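PDB 4V1S: alpha-1,6-mannanase from Bacteroides thetaiotaomicron, which probably hydrolyses alpha-1,6-mannosidic linkages in mannans as a family GH76 endo-mannanase homologue of a gut symbiont. Local coordinates for residues N44-W49 / H341-I346; N84-Y89 / S377-Y382; Y91-S96 / A388-I393; D321-M326 / L336-H341. All coordinates share one frame; numbering follows the deposited sequence. Where two conformers were deposited one is given.

How the contacts relate
All four contacts tie the C-terminal helices 313-330, 334-350 and 374-394 to one another or to early helices of the chain, consistent with closing the (alpha/alpha)6 toroid of family GH76. Contacts 2 and 3 follow each other along the same pair, helices 81-97 and 374-394, their centres about 14 Å apart. Contacts 1 and 4 share helix 334-350 and His341, with centres about 12 Å apart. Tyr390 joins contact 3 to contact 4, its CD1 lying 3.4 Å from Phe324 CD1. The centre of contact 2 is the nearest of the four to the centre of the chain, about 9 Å away, and this contact reaches contact 4 through Tyr382 OH and Asp321 OD2, 2.5 Å apart and probably hydrogen-bonded.

Contact 1: N44-W49 / H341-I346; sequences NDYYTW and HAINFI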
loop_
_atom_site.group_PDB
_atom_site.type_symbol
_atom_site.label_atom_id
_atom_site.label_comp_id
_atom_site.label_asym_id
_atom_site.label_seq_id
_atom_site.Cartn_x
_atom_site.Cartn_y
_atom_site.Cartn_z
ATOM N N ASN A 44 1.633 9.548 23.429
ATOM C CA ASN A 44 1.782 8.333 22.640
ATOM C C ASN A 44 3.073 8.335 21.850
ATOM O O ASN A 44 3.295 9.171 20.967
ATOM C CB ASN A 44 0.628 8.147 21.655
ATOM C CG ASN A 44 -0.700 7.984 22.334
ATOM O OD1 ASN A 44 -0.830 7.313 23.360
ATOM N ND2 ASN A 44 -1.721 8.573 21.727
ATOM N N ASP A 45 3.907 7.363 22.156
ATOM C CA ASP A 45 5.213 7.309 21.580
ATOM C C ASP A 45 5.150 6.381 20.379
ATOM O O ASP A 45 5.577 5.230 20.448
ATOM C CB ASP A 45 6.189 6.810 22.622
ATOM C CG ASP A 45 7.618 6.928 22.192
ATOM O OD1 ASP A 45 7.868 7.321 21.026
ATOM O OD2 ASP A 45 8.497 6.624 23.046
ATOM N N TYR A 46 4.615 6.901 19.278
ATOM C CA TYR A 46 4.454 6.111 18.051
ATOM C C TYR A 46 5.751 5.511 17.563
ATOM O O TYR A 46 5.771 4.395 17.074
ATOM C CB TYR A 46 3.835 6.959 16.931
ATOM C CG TYR A 46 2.464 7.487 17.290
ATOM C CD1 TYR A 46 1.388 6.633 17.433
ATOM C CD2 TYR A 46 2.261 8.851 17.535
ATOM C CE1 TYR A 46 0.132 7.109 17.826
ATOM C CE2 TYR A 46 1.020 9.334 17.905
ATOM C CZ TYR A 46 -0.043 8.457 18.056
ATOM O OH TYR A 46 -1.284 8.922 18.416
ATOM N N TYR A 47 6.841 6.262 17.667
ATOM C CA TYR A 47 8.126 5.771 17.196
ATOM C C TYR A 47 8.578 4.522 17.953
ATOM O O TYR A 47 9.006 3.522 17.344
ATOM C CB TYR A 47 9.152 6.879 17.355
ATOM C CG TYR A 47 10.472 6.692 16.617
ATOM C CD1 TYR A 47 10.515 6.583 15.229
ATOM C CD2 TYR A 47 11.669 6.693 17.292
ATOM C CE1 TYR A 47 11.707 6.457 14.554
ATOM C CE2 TYR A 47 12.877 6.551 16.636
ATOM C CZ TYR A 47 12.890 6.446 15.255
ATOM O OH TYR A 47 14.092 6.344 14.592
ATOM N N THR A 48 8.460 4.566 19.279
ATOM C CA THR A 48 8.717 3.374 20.091
ATOM C C THR A 48 7.771 2.222 19.753
ATOM O O THR A 48 8.184 1.094 19.637
ATOM C CB THR A 48 8.668 3.696 21.600
ATOM O OG1 THR A 48 9.777 4.568 21.867
ATOM C CG2 THR A 48 8.800 2.465 22.428
ATOM N N TRP A 49 6.499 2.529 19.552
ATOM C CA TRP A 49 5.555 1.496 19.188
ATOM C C TRP A 49 5.991 0.815 17.911
ATOM O O TRP A 49 5.888 -0.387 17.800
ATOM C CB TRP A 49 4.146 2.057 18.991
ATOM C CG TRP A 49 3.513 2.610 20.219
ATOM C CD1 TRP A 49 4.026 2.622 21.475
ATOM C CD2 TRP A 49 2.236 3.247 20.288
ATOM N NE1 TRP A 49 3.138 3.243 22.336
ATOM C CE2 TRP A 49 2.029 3.628 21.631
ATOM C CE3 TRP A 49 1.233 3.508 19.350
ATOM C CZ2 TRP A 49 0.849 4.266 22.057
ATOM C CZ3 TRP A 49 0.072 4.157 19.772
ATOM C CH2 TRP A 49 -0.102 4.528 21.114
ATOM N N HIS A 341 -6.399 8.815 15.945
ATOM C CA HIS A 341 -7.424 8.023 16.669
ATOM C C HIS A 341 -7.449 6.550 16.178
ATOM O O HIS A 341 -7.512 5.617 16.975
ATOM C CB HIS A 341 -8.785 8.676 16.492
ATOM C CG HIS A 341 -9.813 8.223 17.471
ATOM N ND1 HIS A 341 -9.605 8.248 18.831
ATOM C CD2 HIS A 341 -11.081 7.791 17.290
ATOM C CE1 HIS A 341 -10.689 7.814 19.446
ATOM N NE2 HIS A 341 -11.600 7.535 18.533
ATOM N N ALA A 342 -7.357 6.354 14.850
ATOM C CA ALA A 342 -7.405 5.013 14.270
ATOM C C ALA A 342 -6.128 4.242 14.676
ATOM O O ALA A 342 -6.184 3.072 15.051
ATOM C CB ALA A 342 -7.573 5.070 12.772
ATOM N N ILE A 343 -4.998 4.933 14.628
ATOM C CA ILE A 343 -3.703 4.308 14.989
ATOM C C ILE A 343 -3.662 3.983 16.494
ATOM O O ILE A 343 -3.155 2.919 16.902
ATOM C CB ILE A 343 -2.516 5.153 14.472
ATOM C CG1 ILE A 343 -2.556 5.165 12.929
ATOM C CG2 ILE A 343 -1.208 4.571 14.966
ATOM C CD1 ILE A 343 -1.631 6.161 12.288
ATOM N N ASN A 344 -4.221 4.856 17.327
ATOM C CA ASN A 344 -4.310 4.575 18.767
ATOM C C ASN A 344 -5.107 3.325 19.028
ATOM O O ASN A 344 -4.747 2.530 19.872
ATOM C CB ASN A 344 -4.904 5.781 19.514
ATOM C CG ASN A 344 -3.963 7.000 19.534
ATOM O OD1 ASN A 344 -2.781 6.914 19.232
ATOM N ND2 ASN A 344 -4.504 8.137 19.889
ATOM N N PHE A 345 -6.205 3.157 18.287
ATOM C CA PHE A 345 -7.022 1.964 18.404
ATOM C C PHE A 345 -6.242 0.698 18.057
ATOM O O PHE A 345 -6.346 -0.309 18.733
ATOM C CB PHE A 345 -8.275 2.091 17.525
ATOM C CG PHE A 345 -9.178 0.884 17.577
ATOM C CD1 PHE A 345 -10.102 0.747 18.553
ATOM C CD2 PHE A 345 -9.078 -0.107 16.591
ATOM C CE1 PHE A 345 -10.954 -0.352 18.584
ATOM C CE2 PHE A 345 -9.894 -1.223 16.620
ATOM C CZ PHE A 345 -10.848 -1.330 17.623
ATOM N N ILE A 346 -5.476 0.731 16.978
ATOM C CA ILE A 346 -4.640 -0.406 16.636
ATOM C C ILE A 346 -3.765 -0.816 17.824
ATOM O O ILE A 346 -3.731 -1.974 18.205
ATOM C CB ILE A 346 -3.770 -0.094 15.393
ATOM C CG1 ILE A 346 -4.665 0.129 14.160
ATOM C CG2 ILE A 346 -2.807 -1.253 15.123
ATOM C CD1 ILE A 346 -3.903 0.760 13.021
#
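Asn344 reaches across to Tyr46 and takes the phenol on its amide oxygen: Tyr46 OH donates to Asn344 OD1 over 2.6 Å. Ring and amide are nearly coplanar, 3° apart, and OD1 sits at the ring edge, in its plane, with the hydroxyl meeting the C=O at 125°. The other end of the amide is held as well, since Asn344 ND2 is hydrogen-bonded to Glu40 O. Trp49 closes in on the same oxygen with the rim of its indole, CZ3 lying 4.0 Å from Asn344 OD1. Tyr46 belongs to the first turn of helix 46-61, and Asp45 caps that turn, accepting a weak bond from Thr48 N; the contact thus sets the start of this early helix against helix 334-350 of the alpha-helical toroid. Nearer the backbone, along the ring, the packing turns apolar. Ile343 CG2, anti to its own backbone N, approaches the tyrosine ring at CE1, 4.1 Å away. Within its own segment, Asn44 puts CB over one face of the Tyr46 ring, 3.7 Å above the plane and toward the rim. A phenylalanine in place of Tyr46 would probably leave Asn344 OD1 without this donor and its amide less firmly fixed.

Contact 2: N84-Y89 / S377-Y382; sequences NIFLLY and STVAAY
Phe86 and Tyr382 help join two helices of the (alpha/alpha)6 toroid expected for family GH76. Helices 81-97 and 374-394 run nearly parallel here, their local axes 8.2 Å apart and inclined by 15°, and every side chain that touches is buried. CH-pi contacts come first. Val379 lies alongside Phe86, pointing the same way, and sets CB over the centre of the phenyl ring, 3.7 Å from the centroid of Phe86. On the neighbouring turn the roles of the helices are exchanged: Tyr89 CB sits over a face of the Tyr382 ring, displaced toward the rim. The two tyrosines also form an edge-to-face pair, the edge of Tyr89 directed at the face of Tyr382 with planes 54° apart. Their hydroxyls are held elsewhere, Tyr382 OH by Asp321 and Tyr89 OH by Trp147 O.

Apolar packing fills in beside the rings. Thr378 CG2 touches Leu87 at both CG and CD2, while the edge of Phe86 comes against Tyr382 CD2. Thr378 has its OG1 between the backbone N and the carbonyl carbon (chi1 58°). There it has two carbonyl acceptors, Leu374 O in its own helix and Gly83 O in the facing one, which must share or alternate its single proton, and at the same time Thr378 OG1 lies 3.4 Å from Phe86 CB.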
loop_
_atom_site.group_PDB
_atom_site.type_symbol
_atom_site.label_atom_id
_atom_site.label_comp_id
_atom_site.label_asym_id
_atom_site.label_seq_id
_atom_site.Cartn_x
_atom_site.Cartn_y
_atom_site.Cartn_z
ATOM N N ASN A 84 6.473 -7.890 2.911
ATOM C CA ASN A 84 7.717 -7.174 2.805
ATOM C C ASN A 84 7.557 -5.766 2.289
ATOM O O ASN A 84 8.386 -4.897 2.578
ATOM C CB ASN A 84 8.687 -7.915 1.857
ATOM C CG ASN A 84 9.034 -9.294 2.370
ATOM O OD1 ASN A 84 9.908 -9.456 3.217
ATOM N ND2 ASN A 84 8.292 -10.273 1.929
ATOM N N ILE A 85 6.495 -5.522 1.520
ATOM C CA ILE A 85 6.225 -4.157 1.016
ATOM C C ILE A 85 5.901 -3.227 2.169
ATOM O O ILE A 85 6.331 -2.061 2.201
ATOM C CB ILE A 85 5.105 -4.180 -0.050
ATOM C CG1 ILE A 85 5.522 -5.091 -1.238
ATOM C CG2 ILE A 85 4.759 -2.786 -0.530
ATOM C CD1 ILE A 85 4.424 -5.280 -2.271
ATOM N N PHE A 86 5.165 -3.717 3.180
ATOM C CA PHE A 86 4.946 -2.874 4.340
ATOM C C PHE A 86 6.231 -2.578 5.114
ATOM O O PHE A 86 6.366 -1.495 5.631
ATOM C CB PHE A 86 3.910 -3.452 5.274
ATOM C CG PHE A 86 2.520 -3.476 4.688
ATOM C CD1 PHE A 86 1.808 -2.306 4.518
ATOM C CD2 PHE A 86 1.857 -4.695 4.427
ATOM C CE1 PHE A 86 0.510 -2.306 4.035
ATOM C CE2 PHE A 86 0.545 -4.708 3.923
ATOM C CZ PHE A 86 -0.116 -3.511 3.736
ATOM N N LEU A 87 7.169 -3.520 5.149
ATOM C CA LEU A 87 8.441 -3.224 5.760
ATOM C C LEU A 87 9.169 -2.161 4.934
ATOM O O LEU A 87 9.683 -1.207 5.472
ATOM C CB LEU A 87 9.300 -4.502 5.893
ATOM C CG LEU A 87 8.844 -5.525 6.901
ATOM C CD1 LEU A 87 9.704 -6.763 6.814
ATOM C CD2 LEU A 87 8.899 -4.927 8.301
ATOM N N LEU A 88 9.169 -2.302 3.609
ATOM C CA LEU A 88 9.773 -1.280 2.750
ATOM C C LEU A 88 9.184 0.109 3.061
ATOM O O LEU A 88 9.908 1.095 3.198
ATOM C CB LEU A 88 9.507 -1.645 1.289
ATOM C CG LEU A 88 9.987 -0.690 0.211
ATOM C CD1 LEU A 88 11.502 -0.600 0.230
ATOM C CD2 LEU A 88 9.482 -1.127 -1.166
ATOM N N TYR A 89 7.861 0.191 3.126
ATOM C CA TYR A 89 7.176 1.458 3.447
ATOM C C TYR A 89 7.605 2.001 4.832
ATOM O O TYR A 89 7.772 3.202 5.031
ATOM C CB TYR A 89 5.672 1.248 3.479
ATOM C CG TYR A 89 4.969 0.954 2.180
ATOM C CD1 TYR A 89 5.610 1.025 0.941
ATOM C CD2 TYR A 89 3.604 0.606 2.198
ATOM C CE1 TYR A 89 4.908 0.702 -0.234
ATOM C CE2 TYR A 89 2.896 0.346 1.042
ATOM C CZ TYR A 89 3.537 0.415 -0.198
ATOM O OH TYR A 89 2.794 0.185 -1.367
ATOM N N SER A 377 1.321 -7.677 11.073
ATOM C CA SER A 377 2.048 -6.791 11.968
ATOM C C SER A 377 2.852 -5.763 11.193
ATOM O O SER A 377 3.084 -4.672 11.701
ATOM C CB SER A 377 2.959 -7.544 12.931
ATOM O OG SER A 377 2.188 -8.210 13.920
ATOM N N THR A 378 3.252 -6.074 9.956
ATOM C CA THR A 378 4.054 -5.100 9.226
ATOM C C THR A 378 3.207 -3.845 8.857
ATOM O O THR A 378 3.741 -2.727 8.856
ATOM C CB THR A 378 4.688 -5.708 7.984
ATOM O OG1 THR A 378 3.690 -6.243 7.117
ATOM C CG2 THR A 378 5.752 -6.771 8.356
ATOM N N VAL A 379 1.915 -4.020 8.535
ATOM C CA VAL A 379 1.081 -2.850 8.268
ATOM C C VAL A 379 0.943 -1.998 9.530
ATOM O O VAL A 379 0.917 -0.795 9.449
ATOM C CB VAL A 379 -0.250 -3.215 7.649
ATOM C CG1 VAL A 379 -1.094 -4.097 8.562
ATOM C CG2 VAL A 379 -1.007 -1.982 7.232
ATOM N N ALA A 380 0.858 -2.633 10.704
ATOM C CA ALA A 380 0.808 -1.876 11.957
ATOM C C ALA A 380 2.093 -1.076 12.181
ATOM O O ALA A 380 2.041 0.086 12.510
ATOM C CB ALA A 380 0.528 -2.789 13.129
ATOM N N ALA A 381 3.247 -1.701 11.958
ATOM C CA ALA A 381 4.504 -1.004 12.075
ATOM C C ALA A 381 4.549 0.212 11.165
ATOM O O ALA A 381 5.003 1.288 11.566
ATOM C CB ALA A 381 5.664 -1.943 11.774
ATOM N N TYR A 382 4.059 0.044 9.926
ATOM C CA TYR A 382 4.028 1.134 8.965
ATOM C C TYR A 382 3.167 2.304 9.469
ATOM O O TYR A 382 3.613 3.460 9.477
ATOM C CB TYR A 382 3.556 0.611 7.617
ATOM C CG TYR A 382 3.236 1.661 6.584
ATOM C CD1 TYR A 382 4.128 2.674 6.305
ATOM C CD2 TYR A 382 2.054 1.608 5.847
ATOM C CE1 TYR A 382 3.837 3.658 5.338
ATOM C CE2 TYR A 382 1.742 2.573 4.907
ATOM C CZ TYR A 382 2.633 3.598 4.633
ATOM O OH TYR A 382 2.291 4.543 3.705
#

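Contact 3: Y91-S96 / A388-I393; sequences YTEGIS and ANYKRI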
loop_
_atom_site.group_PDB
_atom_site.type_symbol
_atom_site.label_atom_id
_atom_site.label_comp_id
_atom_site.label_asym_id
_atom_site.label_seq_id
_atom_site.Cartn_x
_atom_site.Cartn_y
_atom_site.Cartn_z
ATOM N N TYR A 91 10.475 1.360 6.624
ATOM C CA TYR A 91 11.865 1.846 6.673
ATOM C C TYR A 91 12.016 3.151 5.894
ATOM O O TYR A 91 12.742 4.071 6.301
ATOM C CB TYR A 91 12.840 0.788 6.157
ATOM C CG TYR A 91 12.748 -0.571 6.818
ATOM C CD1 TYR A 91 12.611 -0.710 8.185
ATOM C CD2 TYR A 91 12.857 -1.733 6.058
ATOM C CE1 TYR A 91 12.500 -1.975 8.754
ATOM C CE2 TYR A 91 12.808 -2.991 6.628
ATOM C CZ TYR A 91 12.676 -3.121 7.979
ATOM O OH TYR A 91 12.590 -4.419 8.514
ATOM N N THR A 92 11.332 3.239 4.772
ATOM C CA THR A 92 11.317 4.474 4.010
ATOM C C THR A 92 10.794 5.656 4.824
ATOM O O THR A 92 11.433 6.704 4.882
ATOM C CB THR A 92 10.505 4.298 2.746
ATOM O OG1 THR A 92 11.113 3.278 1.936
ATOM C CG2 THR A 92 10.407 5.632 1.980
ATOM N N GLU A 93 9.652 5.476 5.491
ATOM C CA GLU A 93 9.139 6.537 6.351
ATOM C C GLU A 93 10.102 6.837 7.501
ATOM O O GLU A 93 10.248 7.994 7.910
ATOM C CB GLU A 93 7.759 6.191 6.875
ATOM C CG GLU A 93 7.007 7.314 7.565
ATOM C CD GLU A 93 6.453 8.403 6.639
ATOM O OE1 GLU A 93 6.898 8.526 5.485
ATOM O OE2 GLU A 93 5.556 9.174 7.080
ATOM N N GLY A 94 10.768 5.801 8.004
ATOM C CA GLY A 94 11.795 5.964 9.033
ATOM C C GLY A 94 12.866 6.984 8.682
ATOM O O GLY A 94 13.342 7.706 9.564
ATOM N N ILE A 95 13.220 7.072 7.396
ATOM C CA ILE A 95 14.256 8.006 6.966
ATOM C C ILE A 95 13.879 9.456 7.350
ATOM O O ILE A 95 14.756 10.277 7.627
ATOM C CB ILE A 95 14.516 7.937 5.430
ATOM C CG1 ILE A 95 14.940 6.536 4.942
ATOM C CG2 ILE A 95 15.581 8.927 5.047
ATOM C CD1 ILE A 95 16.203 5.984 5.554
ATOM N N SER A 96 12.578 9.768 7.341
ATOM C CA SER A 96 12.091 11.103 7.690
ATOM C C SER A 96 12.302 11.418 9.167
ATOM O O SER A 96 12.436 12.579 9.549
ATOM C CB SER A 96 10.610 11.269 7.327
ATOM O OG SER A 96 10.414 11.219 5.917
ATOM N N ALA A 388 4.406 8.619 13.799
ATOM C CA ALA A 388 5.597 9.242 14.373
ATOM C C ALA A 388 6.052 10.439 13.541
ATOM O O ALA A 388 6.432 11.480 14.077
ATOM C CB ALA A 388 6.708 8.206 14.494
ATOM N N ASN A 389 5.990 10.296 12.224
ATOM C CA ASN A 389 6.407 11.361 11.323
ATOM C C ASN A 389 5.476 12.564 11.449
ATOM O O ASN A 389 5.928 13.684 11.540
ATOM C CB ASN A 389 6.462 10.832 9.885
ATOM C CG ASN A 389 7.117 11.790 8.937
ATOM O OD1 ASN A 389 8.002 12.559 9.321
ATOM N ND2 ASN A 389 6.695 11.763 7.691
ATOM N N TYR A 390 4.164 12.328 11.459
ATOM C CA TYR A 390 3.214 13.436 11.567
ATOM C C TYR A 390 3.218 14.101 12.954
ATOM O O TYR A 390 2.992 15.301 13.055
ATOM C CB TYR A 390 1.819 13.041 11.081
ATOM C CG TYR A 390 1.764 13.097 9.590
ATOM C CD1 TYR A 390 2.157 12.004 8.819
ATOM C CD2 TYR A 390 1.379 14.264 8.946
ATOM C CE1 TYR A 390 2.156 12.058 7.460
ATOM C CE2 TYR A 390 1.362 14.347 7.576
ATOM C CZ TYR A 390 1.762 13.259 6.824
ATOM O OH TYR A 390 1.731 13.361 5.455
ATOM N N LYS A 391 3.514 13.331 13.997
ATOM C CA LYS A 391 3.678 13.908 15.337
ATOM C C LYS A 391 4.876 14.882 15.308
ATOM O O LYS A 391 4.800 15.984 15.830
ATOM C CB LYS A 391 3.884 12.802 16.368
ATOM C CG LYS A 391 4.076 13.307 17.788
ATOM C CD LYS A 391 4.226 12.189 18.818
ATOM C CE LYS A 391 4.444 12.774 20.210
ATOM N NZ LYS A 391 4.535 11.728 21.265
ATOM N N ARG A 392 5.964 14.450 14.654
ATOM C CA ARG A 392 7.183 15.274 14.502
ATOM C C ARG A 392 6.897 16.555 13.698
ATOM O O ARG A 392 7.286 17.641 14.099
ATOM C CB ARG A 392 8.299 14.435 13.839
ATOM C CG ARG A 392 9.479 15.213 13.246
ATOM C CD ARG A 392 10.306 14.353 12.284
ATOM N NE ARG A 392 9.712 14.177 10.944
ATOM C CZ ARG A 392 9.676 15.124 9.992
ATOM N NH1 ARG A 392 10.160 16.350 10.220
ATOM N NH2 ARG A 392 9.126 14.855 8.797
ATOM N N ILE A 393 6.212 16.397 12.569
ATOM C CA ILE A 393 5.758 17.501 11.729
ATOM C C ILE A 393 4.927 18.522 12.530
ATOM O O ILE A 393 5.118 19.728 12.396
ATOM C CB ILE A 393 4.944 16.956 10.519
ATOM C CG1 ILE A 393 5.885 16.249 9.530
ATOM C CG2 ILE A 393 4.162 18.072 9.828
ATOM C CD1 ILE A 393 5.203 15.459 8.426
#
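Glu93 and Asn389 both carry CG anti to the backbone N, with chi1 of -169° and -170°, and the glutamate then bends at chi2 to bring its carboxylate to the amide. The side chains cross at about a right angle. Asn389 ND2 donates to Glu93 OE2 over 2.9 Å, coming down on the oxygen from well above the carboxylate plane. That same oxygen has a second, charged partner in Arg386, one turn back along helix 374-394, so the glutamate is tied twice to the facing helix.

The other end of the amide serves Arg392. Bent at chi3, the arginine turns its guanidinium side-on, and both NE and NH2 grip Asn389 OD1, which lies in the guanidinium plane; the NH2 bond is 2.6 Å long. With its nitrogen given to Glu93 and its oxygen to Arg392, the amide is fixed in rotation and passes a polar link from one charged side chain to the other. Arg392 also has Ser96 O over one face, 3.4 Å above the guanidinium plane, and Ile393 CG1 over the opposite face.

The local axes of 91-96 and 388-393 approach to 10.0 Å and are inclined by 17°. This polar cross-link between nearly parallel helices joins an early helix to the last one, as expected where an (alpha/alpha)6 toroid closes.

Contact 4: D321-M326 / L336-H341; sequences DSWFDM and LTKAFH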
loop_
_atom_site.group_PDB
_atom_site.type_symbol
_atom_site.label_atom_id
_atom_site.label_comp_id
_atom_site.label_asym_id
_atom_site.label_seq_id
_atom_site.Cartn_x
_atom_site.Cartn_y
_atom_site.Cartn_z
ATOM N N ASP A 321 -3.701 6.441 5.205
ATOM C CA ASP A 321 -2.777 7.170 4.334
ATOM C C ASP A 321 -3.509 8.276 3.540
ATOM O O ASP A 321 -2.910 9.322 3.264
ATOM C CB ASP A 321 -2.057 6.221 3.340
ATOM C CG ASP A 321 -0.731 5.718 3.864
ATOM O OD1 ASP A 321 -0.239 6.318 4.845
ATOM O OD2 ASP A 321 -0.186 4.755 3.278
ATOM N N SER A 322 -4.788 8.043 3.192
ATOM C CA SER A 322 -5.628 9.055 2.538
ATOM C C SER A 322 -5.807 10.264 3.443
ATOM O O SER A 322 -5.729 11.410 2.976
ATOM C CB SER A 322 -6.989 8.454 2.086
ATOM O OG SER A 322 -6.781 7.435 1.096
ATOM N N TRP A 323 -6.083 10.016 4.721
ATOM C CA TRP A 323 -6.168 11.106 5.688
ATOM C C TRP A 323 -4.861 11.930 5.749
ATOM O O TRP A 323 -4.913 13.166 5.781
ATOM C CB TRP A 323 -6.579 10.613 7.063
ATOM C CG TRP A 323 -7.923 10.135 7.151
ATOM C CD1 TRP A 323 -9.025 10.571 6.447
ATOM C CD2 TRP A 323 -8.384 9.130 8.045
ATOM N NE1 TRP A 323 -10.143 9.886 6.858
ATOM C CE2 TRP A 323 -9.789 9.009 7.858
ATOM C CE3 TRP A 323 -7.758 8.349 9.012
ATOM C CZ2 TRP A 323 -10.569 8.070 8.567
ATOM C CZ3 TRP A 323 -8.540 7.427 9.745
ATOM C CH2 TRP A 323 -9.924 7.298 9.511
ATOM N N PHE A 324 -3.708 11.264 5.817
ATOM C CA PHE A 324 -2.446 11.975 5.814
ATOM C C PHE A 324 -2.297 12.810 4.544
ATOM O O PHE A 324 -1.847 13.953 4.618
ATOM C CB PHE A 324 -1.276 11.003 5.988
ATOM C CG PHE A 324 -1.167 10.381 7.377
ATOM C CD1 PHE A 324 -1.176 11.197 8.526
ATOM C CD2 PHE A 324 -0.998 8.996 7.542
ATOM C CE1 PHE A 324 -1.024 10.640 9.789
ATOM C CE2 PHE A 324 -0.803 8.445 8.794
ATOM C CZ PHE A 324 -0.849 9.262 9.926
ATOM N N ASP A 325 -2.669 12.250 3.379
ATOM C CA ASP A 325 -2.580 12.998 2.139
ATOM C C ASP A 325 -3.513 14.199 2.158
ATOM O O ASP A 325 -3.159 15.260 1.639
ATOM C CB ASP A 325 -2.948 12.167 0.917
ATOM C CG ASP A 325 -1.906 11.155 0.535
ATOM O OD1 ASP A 325 -0.756 11.132 1.074
ATOM O OD2 ASP A 325 -2.260 10.327 -0.323
ATOM N N MET A 326 -4.701 14.048 2.746
ATOM C CA MET A 326 -5.628 15.171 2.862
ATOM C C MET A 326 -5.028 16.296 3.708
ATOM O O MET A 326 -5.164 17.455 3.366
ATOM C CB MET A 326 -6.986 14.748 3.433
ATOM C CG MET A 326 -7.894 14.103 2.415
ATOM S SD MET A 326 -8.286 15.200 1.021
ATOM C CE MET A 326 -9.556 14.243 0.207
ATOM N N LEU A 336 -5.640 14.622 10.692
ATOM C CA LEU A 336 -4.660 13.982 11.599
ATOM C C LEU A 336 -5.363 13.447 12.838
ATOM O O LEU A 336 -5.034 12.388 13.320
ATOM C CB LEU A 336 -3.560 14.949 11.968
ATOM C CG LEU A 336 -2.783 15.470 10.778
ATOM C CD1 LEU A 336 -1.630 16.293 11.288
ATOM C CD2 LEU A 336 -2.355 14.320 9.859
ATOM N N THR A 337 -6.370 14.154 13.328
ATOM C CA THR A 337 -7.152 13.634 14.418
ATOM C C THR A 337 -7.715 12.256 14.134
ATOM O O THR A 337 -7.677 11.368 14.990
ATOM C CB THR A 337 -8.284 14.615 14.799
ATOM O OG1 THR A 337 -7.694 15.847 15.219
ATOM C CG2 THR A 337 -9.130 14.062 15.928
ATOM N N LYS A 338 -8.257 12.085 12.941
ATOM C CA LYS A 338 -8.795 10.810 12.539
ATOM C C LYS A 338 -7.654 9.777 12.496
ATOM O O LYS A 338 -7.780 8.682 13.015
ATOM C CB LYS A 338 -9.485 10.954 11.164
ATOM C CG LYS A 338 -10.762 11.801 11.211
ATOM C CD LYS A 338 -11.380 12.034 9.837
ATOM C CE LYS A 338 -12.707 12.750 9.956
ATOM N NZ LYS A 338 -13.216 13.093 8.613
ATOM N N ALA A 339 -6.552 10.131 11.852
ATOM C CA ALA A 339 -5.470 9.188 11.670
ATOM C C ALA A 339 -4.930 8.718 13.026
ATOM O O ALA A 339 -4.752 7.529 13.262
ATOM C CB ALA A 339 -4.387 9.804 10.809
ATOM N N PHE A 340 -4.662 9.650 13.911
ATOM C CA PHE A 340 -4.127 9.284 15.210
ATOM C C PHE A 340 -5.120 8.469 16.030
ATOM O O PHE A 340 -4.736 7.543 16.727
ATOM C CB PHE A 340 -3.692 10.495 16.003
ATOM C CG PHE A 340 -2.473 11.188 15.456
ATOM C CD1 PHE A 340 -1.289 10.515 15.323
ATOM C CD2 PHE A 340 -2.511 12.537 15.132
ATOM C CE1 PHE A 340 -0.161 11.157 14.858
ATOM C CE2 PHE A 340 -1.398 13.173 14.664
ATOM C CZ PHE A 340 -0.221 12.477 14.512
ATOM N N HIS A 341 -6.399 8.815 15.945
ATOM C CA HIS A 341 -7.424 8.023 16.669
ATOM C C HIS A 341 -7.449 6.550 16.178
ATOM O O HIS A 341 -7.512 5.617 16.975
ATOM C CB HIS A 341 -8.785 8.676 16.492
ATOM C CG HIS A 341 -9.813 8.223 17.471
ATOM N ND1 HIS A 341 -9.605 8.248 18.831
ATOM C CD2 HIS A 341 -11.081 7.791 17.290
ATOM C CE1 HIS A 341 -10.689 7.814 19.446
ATOM N NE2 HIS A 341 -11.600 7.535 18.533
#
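Trp323 and Phe324 stand up from helix 313-330 as two broad aromatic side chains, and Lys338 and Ala339 of helix 334-350 fit against them. The beta carbon of Lys338 sits squarely on the indole: CB lies 3.6 Å from the centroid of the six-membered ring of Trp323, 6° off its normal. Beyond CG the chain of Lys338 is extended, and the side chain crosses the indole at about a right angle; Lys338 CD passes 3.9 Å from Trp323 NE1. Both polar ends go to Glu298, which accepts from Trp323 NE1 and pairs with Lys338 NZ. The far rim of the indole presses on backbone, Trp323 CZ3 coming 3.6 Å from Lys338 O.

Ala339 CB is the small bump between the two rings. Ala339 CB sits over a face of Phe324, 3.6 Å from Phe324 CE1, and also touches Trp323 at CE3. Leu336 fills the flank, with CD2 at the phenyl edge 3.6 Å from Phe324 CD1. An alanine in place of Trp323 would probably open a gap beneath Lys338 CB and leave Glu298 without its indole N-H.

No hydrogen bond crosses between the segments. The local axes approach to 8.7 Å with their directions 153° apart, and three residues separate helix 313-330 from helix 334-350: this is an antiparallel helical hairpin, consistent with the six-hairpin, (alpha/alpha)6 fold of this family.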